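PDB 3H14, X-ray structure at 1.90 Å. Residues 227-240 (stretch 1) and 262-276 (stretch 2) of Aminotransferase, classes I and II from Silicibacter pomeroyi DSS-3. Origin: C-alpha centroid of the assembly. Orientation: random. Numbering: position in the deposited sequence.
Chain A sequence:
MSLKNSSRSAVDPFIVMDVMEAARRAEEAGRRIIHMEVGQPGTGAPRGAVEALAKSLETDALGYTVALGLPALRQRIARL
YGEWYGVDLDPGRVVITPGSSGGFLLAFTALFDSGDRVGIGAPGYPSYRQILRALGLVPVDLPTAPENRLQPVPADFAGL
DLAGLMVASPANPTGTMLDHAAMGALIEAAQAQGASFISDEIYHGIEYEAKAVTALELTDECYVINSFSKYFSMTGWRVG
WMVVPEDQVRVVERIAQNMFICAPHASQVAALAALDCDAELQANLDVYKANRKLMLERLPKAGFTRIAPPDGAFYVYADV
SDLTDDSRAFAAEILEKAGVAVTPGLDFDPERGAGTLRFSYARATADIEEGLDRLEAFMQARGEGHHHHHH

Stretch 1 (227-240) SFSKYFSMTGWRVG
Stretch 2 262-276: CAPHASQVAALAALD

One short hydrogen bond is the sole polar tie across an otherwise apolar contact: Ser267 OG donates to the backbone Trp237 O at 2.5 Å. Ser267 reaches it from the first turn of a helix, with chi1 at m (-62°) and its CA-to-CB bond toward stretch 1. The same hydroxyl lies at the edge of the Trp237 indole, near its plane, with OG 3.6 Å from Trp237 CE3.

Stretch 2 leaves Cys262 and Ala263 extended, places Pro264 (phi/psi -57/139) at the N-cap position, and runs as a helix from His265 to about Ala274, with phi near -60° and psi near -40°. The CA-to-CB bond of Gln268 points away from stretch 1, though Gln268 CG still lies 4.4 Å from Val239 CG2, and its NE2 donates back to Ala263 O at 3.2 Å, bracing the entry to the helix. Ala263, Ser267, Ala270, Ala271 and Ala274 point toward stretch 1; small side chains on this face let the larger ones opposite come close to the helix backbone.

Stretch 1 is irregular between its ends. Lys230 to Ser233 form a type I turn and Met234 to Trp237 a type II turn, in which Gly236 takes phi/psi 100/-15, where a CB would jam against the preceding carbonyl O. The loop is tied by Met234 N to Phe228 O (2.8 Å), Phe228 N to Val239 O (3.3 Å) and Thr235 OG1 to Ser229 O (2.7 Å).

The CA register sets the direction: Val239 opposite Ala263 at 5.3 Å, Trp237 opposite Ser267 at 5.7 Å, Phe228 opposite Ala271 at 7.0 Å and Phe232 opposite Ala274 at 6.4 Å. From Phe232 through Val239, the loop therefore descends as the helix numbering rises.

Ala271 is shared by three partners, Phe228, Met234 and Val239. Its CB sits 3.7 Å from the centroid of the Phe228 ring (chi1 m, chi2 -83°), 4° off the normal, a CH-pi contact over one face. Leu275 CG meets the edge of that ring, 3.9 Å from Phe228 CE1, while Leu275 CD2 lies 3.6 Å from Phe232 CZ; Leu275 (m, t) thus serves both aromatics. Selenomethionine Met234 (m, t, p) lies along the helix, its SE 3.8 Å from both Ala271 CA and Ala274 CB and its CE 3.6 Å from Ala270 CB. Val239, chi1 p, completes the packing, with CG1 4.1 Å from Ala271 CB and CG2 3.9 Å from Ala263 CB. Beside it, Arg238 O approaches Pro264 CD at 3.4 Å.

The rule is economical: alanines leave room for bulky partners, and one serine hydroxyl joins the helix to the loop backbone.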

# COMPACT_ATOMS: atom_id res chain seq x y z
N SER A 227 -6.87 -0.78 -6.05
CA SER A 227 -6.64 -2.21 -6.21
C SER A 227 -7.72 -2.96 -5.45
O SER A 227 -8.31 -2.43 -4.48
CB SER A 227 -5.28 -2.57 -5.64
OG SER A 227 -4.97 -3.97 -5.83
N PHE A 228 -7.95 -4.21 -5.88
CA PHE A 228 -8.81 -5.14 -5.14
C PHE A 228 -8.02 -6.01 -4.17
O PHE A 228 -8.59 -6.91 -3.55
CB PHE A 228 -9.60 -6.00 -6.12
CG PHE A 228 -10.62 -5.22 -6.88
CD1 PHE A 228 -11.85 -4.96 -6.30
CD2 PHE A 228 -10.34 -4.70 -8.13
CE1 PHE A 228 -12.80 -4.24 -6.96
CE2 PHE A 228 -11.30 -3.95 -8.82
CZ PHE A 228 -12.52 -3.71 -8.22
N SER A 229 -6.73 -5.70 -3.99
CA SER A 229 -5.82 -6.55 -3.27
C SER A 229 -5.92 -6.47 -1.74
O SER A 229 -5.43 -7.38 -1.06
CB SER A 229 -4.37 -6.28 -3.70
OG SER A 229 -4.02 -4.92 -3.44
N LYS A 230 -6.52 -5.39 -1.21
CA LYS A 230 -6.48 -5.09 0.22
C LYS A 230 -7.86 -5.21 0.91
O LYS A 230 -8.19 -6.27 1.40
CB LYS A 230 -5.84 -3.73 0.49
CG LYS A 230 -4.50 -3.52 -0.21
CD LYS A 230 -3.38 -4.48 0.27
CE LYS A 230 -2.10 -4.14 -0.49
NZ LYS A 230 -0.99 -5.11 -0.44
N TYR A 231 -8.65 -4.15 0.98
CA TYR A 231 -10.00 -4.25 1.54
C TYR A 231 -10.81 -5.33 0.81
O TYR A 231 -11.57 -6.08 1.42
CB TYR A 231 -10.75 -2.95 1.39
CG TYR A 231 -12.16 -3.05 1.88
CD1 TYR A 231 -12.44 -3.17 3.26
CD2 TYR A 231 -13.21 -3.11 0.99
CE1 TYR A 231 -13.76 -3.29 3.72
CE2 TYR A 231 -14.52 -3.20 1.45
CZ TYR A 231 -14.79 -3.30 2.80
OH TYR A 231 -16.10 -3.42 3.19
N PHE A 232 -10.65 -5.41 -0.51
CA PHE A 232 -11.43 -6.42 -1.26
C PHE A 232 -10.83 -7.81 -1.25
O PHE A 232 -11.46 -8.74 -1.74
CB PHE A 232 -11.72 -5.93 -2.67
CG PHE A 232 -12.56 -4.72 -2.66
CD1 PHE A 232 -13.93 -4.82 -2.42
CD2 PHE A 232 -12.00 -3.47 -2.84
CE1 PHE A 232 -14.74 -3.70 -2.37
CE2 PHE A 232 -12.79 -2.35 -2.82
CZ PHE A 232 -14.18 -2.47 -2.57
N SER A 233 -9.63 -7.93 -0.66
CA SER A 233 -9.04 -9.23 -0.30
C SER A 233 -8.76 -10.13 -1.49
O SER A 233 -8.85 -11.34 -1.35
CB SER A 233 -9.92 -9.95 0.73
OG SER A 233 -9.19 -10.97 1.42
N MSE A 234 -8.39 -9.55 -2.63
CA MSE A 234 -8.05 -10.32 -3.82
C MSE A 234 -6.60 -10.17 -4.24
O MSE A 234 -6.28 -10.04 -5.42
CB MSE A 234 -9.00 -9.94 -4.97
CG MSE A 234 -10.39 -10.29 -4.66
SE MSE A 234 -11.62 -9.78 -6.06
CE MSE A 234 -10.83 -10.82 -7.48
N THR A 235 -5.69 -10.19 -3.26
CA THR A 235 -4.29 -10.28 -3.56
C THR A 235 -4.06 -11.52 -4.40
O THR A 235 -4.62 -12.57 -4.13
CB THR A 235 -3.41 -10.33 -2.25
OG1 THR A 235 -3.43 -9.05 -1.60
CG2 THR A 235 -1.97 -10.76 -2.56
N GLY A 236 -3.28 -11.39 -5.46
CA GLY A 236 -2.95 -12.52 -6.31
C GLY A 236 -3.78 -12.57 -7.59
O GLY A 236 -3.46 -13.30 -8.51
N TRP A 237 -4.86 -11.81 -7.65
CA TRP A 237 -5.81 -11.85 -8.78
C TRP A 237 -5.50 -10.85 -9.89
O TRP A 237 -6.10 -10.89 -10.97
CB TRP A 237 -7.22 -11.62 -8.24
CG TRP A 237 -7.75 -12.81 -7.46
CD1 TRP A 237 -7.63 -13.03 -6.14
CD2 TRP A 237 -8.51 -13.91 -7.99
NE1 TRP A 237 -8.27 -14.20 -5.79
CE2 TRP A 237 -8.81 -14.76 -6.90
CE3 TRP A 237 -8.96 -14.26 -9.27
CZ2 TRP A 237 -9.51 -15.96 -7.06
CZ3 TRP A 237 -9.66 -15.45 -9.43
CH2 TRP A 237 -9.95 -16.28 -8.32
N ARG A 238 -4.57 -9.95 -9.64
CA ARG A 238 -4.12 -8.96 -10.65
C ARG A 238 -5.26 -8.16 -11.24
O ARG A 238 -5.47 -8.12 -12.45
CB ARG A 238 -3.27 -9.62 -11.75
N VAL A 239 -6.02 -7.52 -10.37
CA VAL A 239 -7.09 -6.65 -10.85
C VAL A 239 -7.16 -5.42 -9.96
O VAL A 239 -7.03 -5.52 -8.74
CB VAL A 239 -8.47 -7.40 -10.99
CG1 VAL A 239 -8.92 -8.05 -9.67
CG2 VAL A 239 -9.55 -6.44 -11.51
N GLY A 240 -7.36 -4.26 -10.58
CA GLY A 240 -7.51 -3.02 -9.84
C GLY A 240 -8.14 -1.99 -10.77
O GLY A 240 -8.71 -2.33 -11.81
N CYS A 262 -4.07 -5.07 -19.22
CA CYS A 262 -5.43 -5.14 -18.73
C CYS A 262 -5.59 -6.35 -17.83
O CYS A 262 -4.75 -7.26 -17.81
CB CYS A 262 -6.38 -5.22 -19.90
SG CYS A 262 -6.18 -6.74 -20.75
N ALA A 263 -6.66 -6.32 -17.05
CA ALA A 263 -6.91 -7.34 -16.06
C ALA A 263 -7.47 -8.60 -16.73
O ALA A 263 -8.23 -8.50 -17.70
CB ALA A 263 -7.83 -6.82 -15.01
N PRO A 264 -7.10 -9.79 -16.23
CA PRO A 264 -7.69 -11.02 -16.71
C PRO A 264 -9.21 -10.98 -16.56
O PRO A 264 -9.71 -10.51 -15.55
CB PRO A 264 -7.10 -12.10 -15.81
CG PRO A 264 -6.14 -11.44 -14.89
CD PRO A 264 -6.10 -10.01 -15.16
N HIS A 265 -9.95 -11.47 -17.55
CA HIS A 265 -11.42 -11.40 -17.45
C HIS A 265 -11.93 -12.18 -16.24
O HIS A 265 -12.85 -11.75 -15.58
CB HIS A 265 -12.12 -11.88 -18.74
CG HIS A 265 -13.62 -11.70 -18.72
ND1 HIS A 265 -14.49 -12.74 -18.50
CD2 HIS A 265 -14.38 -10.59 -18.89
CE1 HIS A 265 -15.74 -12.28 -18.54
NE2 HIS A 265 -15.70 -10.99 -18.78
N ALA A 266 -11.32 -13.32 -15.93
CA ALA A 266 -11.73 -14.11 -14.76
C ALA A 266 -11.67 -13.26 -13.49
O ALA A 266 -12.60 -13.26 -12.67
CB ALA A 266 -10.85 -15.36 -14.62
N SER A 267 -10.58 -12.54 -13.32
CA SER A 267 -10.42 -11.64 -12.18
C SER A 267 -11.44 -10.50 -12.17
O SER A 267 -11.88 -10.11 -11.12
CB SER A 267 -9.01 -11.06 -12.18
OG SER A 267 -8.07 -12.10 -12.03
N GLN A 268 -11.80 -9.98 -13.34
CA GLN A 268 -12.81 -8.92 -13.43
C GLN A 268 -14.23 -9.35 -13.02
O GLN A 268 -14.96 -8.56 -12.39
CB GLN A 268 -12.87 -8.34 -14.85
CG GLN A 268 -11.65 -7.56 -15.25
CD GLN A 268 -11.84 -6.75 -16.50
OE1 GLN A 268 -12.62 -5.82 -16.52
NE2 GLN A 268 -11.06 -7.06 -17.54
N VAL A 269 -14.59 -10.58 -13.40
CA VAL A 269 -15.84 -11.24 -12.95
C VAL A 269 -15.87 -11.34 -11.42
O VAL A 269 -16.84 -10.94 -10.77
CB VAL A 269 -15.99 -12.67 -13.56
CG1 VAL A 269 -17.21 -13.40 -12.99
CG2 VAL A 269 -16.08 -12.56 -15.07
N ALA A 270 -14.79 -11.86 -10.84
CA ALA A 270 -14.71 -11.97 -9.37
C ALA A 270 -14.79 -10.60 -8.67
O ALA A 270 -15.44 -10.50 -7.63
CB ALA A 270 -13.45 -12.72 -8.98
N ALA A 271 -14.14 -9.58 -9.23
CA ALA A 271 -14.06 -8.27 -8.57
C ALA A 271 -15.41 -7.60 -8.58
O ALA A 271 -15.84 -6.98 -7.60
CB ALA A 271 -12.99 -7.39 -9.25
N LEU A 272 -16.12 -7.72 -9.70
CA LEU A 272 -17.49 -7.25 -9.76
C LEU A 272 -18.31 -7.77 -8.60
O LEU A 272 -19.04 -7.02 -7.93
CB LEU A 272 -18.12 -7.71 -11.08
CG LEU A 272 -19.55 -7.28 -11.38
CD1 LEU A 272 -19.71 -5.77 -11.24
CD2 LEU A 272 -19.91 -7.78 -12.82
N ALA A 273 -18.20 -9.06 -8.35
CA ALA A 273 -18.95 -9.68 -7.27
C ALA A 273 -18.42 -9.26 -5.88
O ALA A 273 -19.20 -9.05 -4.96
CB ALA A 273 -18.93 -11.19 -7.42
N ALA A 274 -17.10 -9.16 -5.74
CA ALA A 274 -16.45 -8.81 -4.45
C ALA A 274 -16.98 -7.50 -3.92
O ALA A 274 -17.16 -7.32 -2.69
CB ALA A 274 -14.96 -8.71 -4.64
N LEU A 275 -17.27 -6.59 -4.85
CA LEU A 275 -17.80 -5.27 -4.49
C LEU A 275 -19.13 -5.34 -3.75
O LEU A 275 -19.49 -4.41 -3.02
CB LEU A 275 -17.92 -4.41 -5.75
CG LEU A 275 -16.58 -3.84 -6.24
CD1 LEU A 275 -16.57 -3.62 -7.77
CD2 LEU A 275 -16.27 -2.54 -5.49
N ASP A 276 -19.87 -6.43 -3.93
CA ASP A 276 -21.12 -6.64 -3.18
C ASP A 276 -20.98 -7.57 -1.96
O ASP A 276 -21.99 -7.90 -1.33
CB ASP A 276 -22.21 -7.15 -4.10
CG ASP A 276 -22.58 -6.16 -5.15
OD1 ASP A 276 -22.65 -4.95 -4.83
OD2 ASP A 276 -22.79 -6.58 -6.30